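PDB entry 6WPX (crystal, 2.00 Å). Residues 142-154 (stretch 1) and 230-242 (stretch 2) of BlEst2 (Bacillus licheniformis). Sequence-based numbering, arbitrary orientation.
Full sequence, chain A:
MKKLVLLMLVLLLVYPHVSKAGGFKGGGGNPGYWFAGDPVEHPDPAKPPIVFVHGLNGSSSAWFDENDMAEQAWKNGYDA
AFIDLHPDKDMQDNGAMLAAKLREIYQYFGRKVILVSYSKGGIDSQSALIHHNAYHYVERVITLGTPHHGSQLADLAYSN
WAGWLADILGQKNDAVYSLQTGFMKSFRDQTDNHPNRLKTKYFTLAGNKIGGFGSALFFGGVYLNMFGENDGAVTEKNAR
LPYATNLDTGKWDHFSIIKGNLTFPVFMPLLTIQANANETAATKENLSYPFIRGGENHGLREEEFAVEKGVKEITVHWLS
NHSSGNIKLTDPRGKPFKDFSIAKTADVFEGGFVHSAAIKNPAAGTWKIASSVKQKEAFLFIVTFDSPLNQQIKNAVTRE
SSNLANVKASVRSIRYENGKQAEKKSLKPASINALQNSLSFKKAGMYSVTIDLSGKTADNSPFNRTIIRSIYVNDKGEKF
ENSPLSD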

ATOM      1  N   ILE A 142      -2.903  14.985 -12.141  1.00 16.41           N
ATOM      2  CA  ILE A 142      -3.426  13.664 -12.450  1.00 15.14           C
ATOM      3  C   ILE A 142      -2.564  12.670 -11.655  1.00 17.23           C
ATOM      4  O   ILE A 142      -1.351  12.651 -11.788  1.00 15.51           O
ATOM      5  CB  ILE A 142      -3.419  13.390 -13.966  1.00 16.72           C
ATOM      6  CG1 ILE A 142      -4.272  14.443 -14.716  1.00 17.74           C
ATOM      7  CG2 ILE A 142      -3.847  11.920 -14.268  1.00 14.67           C
ATOM      8  CD1 ILE A 142      -3.854  14.656 -16.114  1.00 18.89           C
ATOM      9  N   THR A 143      -3.194  11.876 -10.808  1.00 15.33           N
ATOM     10  CA  THR A 143      -2.481  10.883 -10.010  1.00 13.16           C
ATOM     11  C   THR A 143      -2.787   9.491 -10.560  1.00 16.17           C
ATOM     12  O   THR A 143      -3.932   9.206 -10.886  1.00 15.64           O
ATOM     13  CB  THR A 143      -2.752  11.029  -8.512  1.00 12.58           C
ATOM     14  OG1 THR A 143      -4.052  10.538  -8.188  1.00 15.65           O
ATOM     15  CG2 THR A 143      -2.532  12.455  -7.993  1.00 10.65           C
ATOM     16  N   LEU A 144      -1.754   8.640 -10.649  1.00 12.10           N
ATOM     17  CA  LEU A 144      -1.842   7.279 -11.153  1.00 12.04           C
ATOM     18  C   LEU A 144      -1.490   6.328 -10.010  1.00 16.97           C
ATOM     19  O   LEU A 144      -0.338   6.292  -9.574  1.00 15.37           O
ATOM     20  CB  LEU A 144      -0.843   7.068 -12.324  1.00 11.79           C
ATOM     21  CG  LEU A 144      -0.818   8.135 -13.467  1.00 14.51           C
ATOM     22  CD1 LEU A 144       0.264   7.805 -14.505  1.00 13.68           C
ATOM     23  CD2 LEU A 144      -2.165   8.264 -14.132  1.00 14.78           C
ATOM     24  N   GLY A 145      -2.475   5.563  -9.561  1.00 13.23           N
ATOM     25  CA  GLY A 145      -2.308   4.593  -8.478  1.00 12.23           C
ATOM     26  C   GLY A 145      -1.698   5.177  -7.234  1.00 16.02           C
ATOM     27  O   GLY A 145      -0.809   4.571  -6.628  1.00 16.03           O
ATOM     28  N   THR A 146      -2.135   6.386  -6.867  1.00 13.10           N
ATOM     29  CA  THR A 146      -1.589   7.063  -5.699  1.00 11.87           C
ATOM     30  C   THR A 146      -2.347   6.638  -4.454  1.00 15.23           C
ATOM     31  O   THR A 146      -3.558   6.839  -4.407  1.00 15.11           O
ATOM     32  CB  THR A 146      -1.641   8.599  -5.855  1.00 15.21           C
ATOM     33  OG1 THR A 146      -0.737   8.985  -6.905  1.00 17.25           O
ATOM     34  CG2 THR A 146      -1.267   9.329  -4.535  1.00  9.61           C
ATOM     35  N   PRO A 147      -1.657   6.137  -3.407  1.00 13.45           N
ATOM     36  CA  PRO A 147      -2.378   5.813  -2.165  1.00 14.47           C
ATOM     37  C   PRO A 147      -2.703   7.079  -1.358  1.00 18.89           C
ATOM     38  O   PRO A 147      -2.123   7.307  -0.293  1.00 18.42           O
ATOM     39  CB  PRO A 147      -1.419   4.872  -1.431  1.00 15.02           C
ATOM     40  CG  PRO A 147      -0.038   5.303  -1.889  1.00 17.37           C
ATOM     41  CD  PRO A 147      -0.205   5.882  -3.283  1.00 13.88           C
ATOM     42  N   HIS A 148      -3.664   7.893  -1.852  1.00 15.48           N
ATOM     43  CA  HIS A 148      -4.091   9.112  -1.140  1.00 15.58           C
ATOM     44  C   HIS A 148      -4.613   8.794   0.279  1.00 19.78           C
ATOM     45  O   HIS A 148      -4.538   9.659   1.144  1.00 19.93           O
ATOM     46  CB  HIS A 148      -5.169   9.862  -1.926  1.00 15.43           C
ATOM     47  CG  HIS A 148      -4.664  10.443  -3.214  1.00 17.22           C
ATOM     48  ND1 HIS A 148      -3.778  11.508  -3.230  1.00 17.94           N
ATOM     49  CD2 HIS A 148      -4.941  10.078  -4.487  1.00 17.66           C
ATOM     50  CE1 HIS A 148      -3.584  11.785  -4.506  1.00 17.80           C
ATOM     51  NE2 HIS A 148      -4.265  10.944  -5.302  1.00 17.46           N
ATOM     52  N   HIS A 149      -5.146   7.568   0.509  1.00 14.15           N
ATOM     53  CA  HIS A 149      -5.648   7.180   1.836  1.00 15.75           C
ATOM     54  C   HIS A 149      -4.695   6.187   2.527  1.00 19.06           C
ATOM     55  O   HIS A 149      -5.048   5.579   3.520  1.00 18.71           O
ATOM     56  CB  HIS A 149      -7.109   6.655   1.786  1.00 16.30           C
ATOM     57  CG  HIS A 149      -8.079   7.658   1.225  1.00 20.12           C
ATOM     58  ND1 HIS A 149      -8.815   8.488   2.041  1.00 22.61           N
ATOM     59  CD2 HIS A 149      -8.333   7.978  -0.059  1.00 21.46           C
ATOM     60  CE1 HIS A 149      -9.534   9.250   1.237  1.00 22.69           C
ATOM     61  NE2 HIS A 149      -9.272   8.992  -0.034  1.00 22.46           N
ATOM     62  N   GLY A 150      -3.496   6.045   1.993  1.00 15.32           N
ATOM     63  CA  GLY A 150      -2.512   5.152   2.567  1.00 14.00           C
ATOM     64  C   GLY A 150      -2.473   3.761   1.976  1.00 18.55           C
ATOM     65  O   GLY A 150      -3.349   3.352   1.206  1.00 17.83           O
ATOM     66  N   SER A 151      -1.451   3.030   2.369  1.00 15.91           N
ATOM     67  CA  SER A 151      -1.193   1.684   1.924  1.00 15.22           C
ATOM     68  C   SER A 151      -1.329   0.686   3.082  1.00 18.06           C
ATOM     69  O   SER A 151      -0.621   0.817   4.090  1.00 16.07           O
ATOM     70  CB  SER A 151       0.211   1.612   1.334  1.00 15.66           C
ATOM     71  OG  SER A 151       0.557   0.251   1.160  1.00 16.28           O
ATOM     72  N   GLN A 152      -2.236  -0.304   2.933  1.00 14.61           N
ATOM     73  CA  GLN A 152      -2.404  -1.373   3.946  1.00 13.93           C
ATOM     74  C   GLN A 152      -1.143  -2.261   3.982  1.00 17.16           C
ATOM     75  O   GLN A 152      -0.853  -2.888   4.997  1.00 14.99           O
ATOM     76  CB  GLN A 152      -3.669  -2.216   3.716  1.00 14.03           C
ATOM     77  CG  GLN A 152      -4.990  -1.406   3.835  1.00 18.81           C
ATOM     78  CD  GLN A 152      -5.459  -0.901   2.472  1.00 25.17           C
ATOM     79  OE1 GLN A 152      -4.659  -0.664   1.549  1.00 20.54           O
ATOM     80  NE2 GLN A 152      -6.771  -0.697   2.338  1.00 15.47           N
ATOM     81  N   LEU A 153      -0.377  -2.263   2.886  1.00 13.20           N
ATOM     82  CA  LEU A 153       0.894  -2.984   2.812  1.00 13.01           C
ATOM     83  C   LEU A 153       1.950  -2.245   3.642  1.00 16.01           C
ATOM     84  O   LEU A 153       2.779  -2.891   4.281  1.00 14.94           O
ATOM     85  CB  LEU A 153       1.326  -3.157   1.361  1.00 12.61           C
ATOM     86  CG  LEU A 153       0.495  -4.193   0.577  1.00 16.09           C
ATOM     87  CD1 LEU A 153       0.792  -4.091  -0.927  1.00 15.04           C
ATOM     88  CD2 LEU A 153       0.777  -5.634   1.104  1.00 14.51           C
ATOM     89  N   ALA A 154       1.896  -0.883   3.663  1.00 13.18           N
ATOM     90  CA  ALA A 154       2.785  -0.119   4.533  1.00 16.00           C
ATOM     91  C   ALA A 154       2.381  -0.391   5.989  1.00 19.51           C
ATOM     92  O   ALA A 154       3.262  -0.545   6.818  1.00 20.62           O
ATOM     93  CB  ALA A 154       2.718   1.377   4.219  1.00 16.64           C
ATOM     94  N   ASN A 230      -7.956  -3.658  -6.283  1.00 12.58           N
ATOM     95  CA  ASN A 230      -6.666  -3.049  -6.099  1.00 11.92           C
ATOM     96  C   ASN A 230      -5.779  -3.356  -7.287  1.00 14.75           C
ATOM     97  O   ASN A 230      -6.129  -4.200  -8.107  1.00 15.26           O
ATOM     98  CB  ASN A 230      -6.050  -3.585  -4.756  1.00 10.85           C
ATOM     99  CG  ASN A 230      -5.639  -5.022  -4.838  1.00 17.11           C
ATOM    100  OD1 ASN A 230      -4.526  -5.322  -5.255  1.00 13.89           O
ATOM    101  ND2 ASN A 230      -6.537  -5.942  -4.502  1.00 13.39           N
ATOM    102  N   ASP A 231      -4.629  -2.696  -7.373  1.00 10.50           N
ATOM    103  CA  ASP A 231      -3.722  -2.900  -8.503  1.00  9.72           C
ATOM    104  C   ASP A 231      -2.460  -3.703  -8.073  1.00 15.91           C
ATOM    105  O   ASP A 231      -1.445  -3.653  -8.764  1.00 15.48           O
ATOM    106  CB  ASP A 231      -3.319  -1.543  -9.120  1.00  8.00           C
ATOM    107  CG  ASP A 231      -2.442  -0.670  -8.224  1.00 17.22           C
ATOM    108  OD1 ASP A 231      -2.070  -1.123  -7.112  1.00 16.77           O
ATOM    109  OD2 ASP A 231      -2.087   0.431  -8.647  1.00 21.57           O
ATOM    110  N   GLY A 232      -2.536  -4.388  -6.923  1.00 14.47           N
ATOM    111  CA  GLY A 232      -1.405  -5.141  -6.389  1.00 14.76           C
ATOM    112  C   GLY A 232      -0.622  -4.345  -5.358  1.00 17.53           C
ATOM    113  O   GLY A 232       0.127  -4.927  -4.569  1.00 14.15           O
ATOM    114  N   ALA A 233      -0.812  -3.010  -5.317  1.00 12.50           N
ATOM    115  CA  ALA A 233      -0.094  -2.184  -4.339  1.00 12.96           C
ATOM    116  C   ALA A 233      -1.001  -1.197  -3.650  1.00 14.08           C
ATOM    117  O   ALA A 233      -0.699  -0.772  -2.551  1.00 12.88           O
ATOM    118  CB  ALA A 233       1.051  -1.445  -5.022  1.00 14.17           C
ATOM    119  N   VAL A 234      -2.067  -0.753  -4.332  1.00 11.85           N
ATOM    120  CA  VAL A 234      -2.951   0.275  -3.787  1.00 11.94           C
ATOM    121  C   VAL A 234      -4.375  -0.147  -4.070  1.00 13.90           C
ATOM    122  O   VAL A 234      -4.653  -0.596  -5.185  1.00 13.23           O
ATOM    123  CB  VAL A 234      -2.651   1.691  -4.402  1.00 15.38           C
ATOM    124  CG1 VAL A 234      -3.528   2.764  -3.765  1.00 14.57           C
ATOM    125  CG2 VAL A 234      -1.169   2.071  -4.278  1.00 15.32           C
ATOM    126  N   THR A 235      -5.282   0.029  -3.097  1.00 11.87           N
ATOM    127  CA  THR A 235      -6.711  -0.281  -3.324  1.00 11.70           C
ATOM    128  C   THR A 235      -7.370   0.863  -4.085  1.00 14.33           C
ATOM    129  O   THR A 235      -6.979   2.009  -3.924  1.00 12.36           O
ATOM    130  CB  THR A 235      -7.452  -0.583  -2.029  1.00 18.80           C
ATOM    131  OG1 THR A 235      -7.529   0.620  -1.278  1.00 21.32           O
ATOM    132  CG2 THR A 235      -6.790  -1.727  -1.210  1.00 15.23           C
ATOM    133  N   GLU A 236      -8.381   0.546  -4.904  1.00 12.83           N
ATOM    134  CA  GLU A 236      -9.076   1.565  -5.691  1.00 13.04           C
ATOM    135  C   GLU A 236      -9.623   2.664  -4.743  1.00 17.79           C
ATOM    136  O   GLU A 236      -9.468   3.853  -5.025  1.00 16.63           O
ATOM    137  CB  GLU A 236     -10.195   0.903  -6.525  1.00 14.91           C
ATOM    138  CG  GLU A 236     -11.095   1.892  -7.246  1.00 25.36           C
ATOM    139  CD  GLU A 236     -12.276   2.449  -6.471  1.00 37.98           C
ATOM    140  OE1 GLU A 236     -12.776   3.527  -6.844  1.00 12.85           O
ATOM    141  OE2 GLU A 236     -12.691   1.818  -5.473  1.00 39.17           O
ATOM    142  N   LYS A 237     -10.249   2.264  -3.618  1.00 16.30           N
ATOM    143  CA  LYS A 237     -10.784   3.245  -2.662  1.00 17.60           C
ATOM    144  C   LYS A 237      -9.689   4.162  -2.082  1.00 19.67           C
ATOM    145  O   LYS A 237      -9.931   5.358  -1.898  1.00 18.29           O
ATOM    146  CB  LYS A 237     -11.602   2.572  -1.547  1.00 21.42           C
ATOM    147  CG  LYS A 237     -12.991   2.103  -2.023  1.00 36.93           C
ATOM    148  CD  LYS A 237     -13.979   3.275  -2.247  1.00 45.77           C
ATOM    149  CE  LYS A 237     -14.973   2.991  -3.343  1.00 42.06           C
ATOM    150  NZ  LYS A 237     -15.714   4.214  -3.749  1.00 47.07           N
ATOM    151  N   ASN A 238      -8.478   3.618  -1.841  1.00 13.95           N
ATOM    152  CA  ASN A 238      -7.408   4.434  -1.295  1.00 12.49           C
ATOM    153  C   ASN A 238      -6.672   5.243  -2.344  1.00 16.54           C
ATOM    154  O   ASN A 238      -5.869   6.078  -1.971  1.00 16.47           O
ATOM    155  CB  ASN A 238      -6.439   3.578  -0.459  1.00 13.21           C
ATOM    156  CG  ASN A 238      -7.032   3.113   0.855  1.00 22.75           C
ATOM    157  OD1 ASN A 238      -8.237   3.144   1.069  1.00 17.54           O
ATOM    158  ND2 ASN A 238      -6.195   2.741   1.792  1.00 19.67           N
ATOM    159  N   ALA A 239      -6.978   5.041  -3.642  1.00 14.09           N
ATOM    160  CA  ALA A 239      -6.363   5.786  -4.749  1.00 13.39           C
ATOM    161  C   ALA A 239      -7.162   7.044  -5.120  1.00 16.23           C
ATOM    162  O   ALA A 239      -6.787   7.778  -6.053  1.00 15.29           O
ATOM    163  CB  ALA A 239      -6.204   4.883  -5.964  1.00 12.98           C
ATOM    164  N   ARG A 240      -8.255   7.313  -4.377  1.00 13.23           N
ATOM    165  CA  ARG A 240      -9.174   8.419  -4.687  1.00 13.80           C
ATOM    166  C   ARG A 240      -9.049   9.619  -3.765  1.00 19.99           C
ATOM    167  O   ARG A 240      -8.509   9.492  -2.659  1.00 16.81           O
ATOM    168  CB  ARG A 240     -10.648   7.921  -4.648  1.00 14.59           C
ATOM    169  CG  ARG A 240     -10.931   6.685  -5.478  1.00 17.01           C
ATOM    170  CD  ARG A 240     -10.329   6.793  -6.877  1.00 12.94           C
ATOM    171  NE  ARG A 240     -10.797   5.720  -7.735  1.00 17.66           N
ATOM    172  CZ  ARG A 240     -10.670   5.703  -9.051  1.00 23.96           C
ATOM    173  NH1 ARG A 240     -10.076   6.713  -9.684  1.00  9.42           N
ATOM    174  NH2 ARG A 240     -11.121   4.677  -9.747  1.00 11.68           N
ATOM    175  N   LEU A 241      -9.564  10.778  -4.233  1.00 16.64           N
ATOM    176  CA  LEU A 241      -9.683  12.016  -3.479  1.00 19.08           C
ATOM    177  C   LEU A 241     -11.164  12.446  -3.530  1.00 26.22           C
ATOM    178  O   LEU A 241     -11.802  12.317  -4.588  1.00 24.35           O
ATOM    179  CB  LEU A 241      -8.772  13.137  -4.005  1.00 19.21           C
ATOM    180  CG  LEU A 241      -7.263  12.952  -3.808  1.00 22.84           C
ATOM    181  CD1 LEU A 241      -6.494  13.975  -4.642  1.00 22.77           C
ATOM    182  CD2 LEU A 241      -6.885  13.099  -2.340  1.00 25.01           C
ATOM    183  N   PRO A 242     -11.735  12.935  -2.403  1.00 25.23           N
ATOM    184  CA  PRO A 242     -13.182  13.245  -2.385  1.00 26.77           C
ATOM    185  C   PRO A 242     -13.677  14.320  -3.354  1.00 31.74           C
ATOM    186  O   PRO A 242     -14.814  14.236  -3.808  1.00 34.55           O
ATOM    187  CB  PRO A 242     -13.455  13.645  -0.921  1.00 29.79           C
ATOM    188  CG  PRO A 242     -12.132  13.971  -0.344  1.00 33.73           C
ATOM    189  CD  PRO A 242     -11.120  13.132  -1.077  1.00 26.93           C
TER
HETATM  190  O   HOH W   1      -4.656   7.744  -7.999  1.00 13.14           O
HETATM  191  O   HOH W   2      -4.170   1.049  -0.606  1.00 13.06           O
HETATM  192  O   HOH W   3       1.628  -0.396  -1.160  1.00 16.39           O
HETATM  193  O   HOH W   4      -9.073   0.253   0.953  1.00 16.39           O

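Stretch 1 leaves a strand at residues 142-144, runs through a loop that contains a type I beta turn from Pro 147 to Gly 150, and enters a helix at Gln 152. Stretch 2 has no regular strand against which the first could pair, and its residues 236-238 have helical phi/psi without the regular bonds. The backbones are nearest at the turn, where the CA atoms of His 149 and Asn 238 lie 4.5 Å apart and those of Pro 147 and Ala 239 lie 4.7 Å apart. By contrast, the CA atoms of Leu 153 and Ala 233 are separated by 7.3 Å.

The turn closes through Gly 150 N to Pro 147 O at 3.0 Å. Its amide His 149 N donates to Asn 238 O at 3.0 Å with an N-H...O angle of 158°, the one direct backbone-to-backbone hydrogen bond between the stretches. Although His 148 N is slightly closer to Asn 238 O, at 2.9 Å, its angle is poor; that amide instead bonds to Thr 146 O at 2.8 Å. Thr 146 O also receives a CA-H...O contact from Ala 239 CA, 3.0 Å away with an angle of 162° at the hydrogen. The phi of Gly 150, 94°, belongs to a backbone conformation in which a CB would be jammed against the preceding carbonyl O.

Asn 238 adds a side-chain bond to its backbone one: ND2 donates to Gly 150 O at 3.0 Å and 160°. Its backbone O and side-chain amide thus hold two successive residues of the turn. The His 149 ring reaches further along stretch 2, where NE2 donates to Arg 240 O at 2.8 Å; the angle of 117° makes this bond weak despite its short length.

The His 148 ring is fixed differently. Its NE2 and Thr 143 OG1 are hydrogen-bonded at 2.9 Å, with either able to donate, while Leu 241 covers one ring face. Leu 241 CG sits 3.6 Å from the centroid of the His 148 ring and only 7° off its normal, the geometry of a CH-pi contact. Nearby, Pro 147 CB meets Val 234 CG1 at 3.8 Å, a small apolar contact.

Water extends the polar network. Water 2 accepts from Thr 235 N at 2.9 Å and donates to Gly 150 O at 3.0 Å and Gln 152 OE1 at 2.8 Å, so Gly 150 O serves both a direct and a bridged link. At the start of the helix, Ser 151 OG accepts from Ala 154 N at 3.1 Å and, weakly, from Leu 153 N at 3.2 Å, capping the N terminus. The same OG donates to water 3 at 2.6 Å, and that water donates to Ala 233 O at 2.7 Å, connecting the cap to stretch 2 across a direct Ser 151 OG to Ala 233 O separation of 4.0 Å.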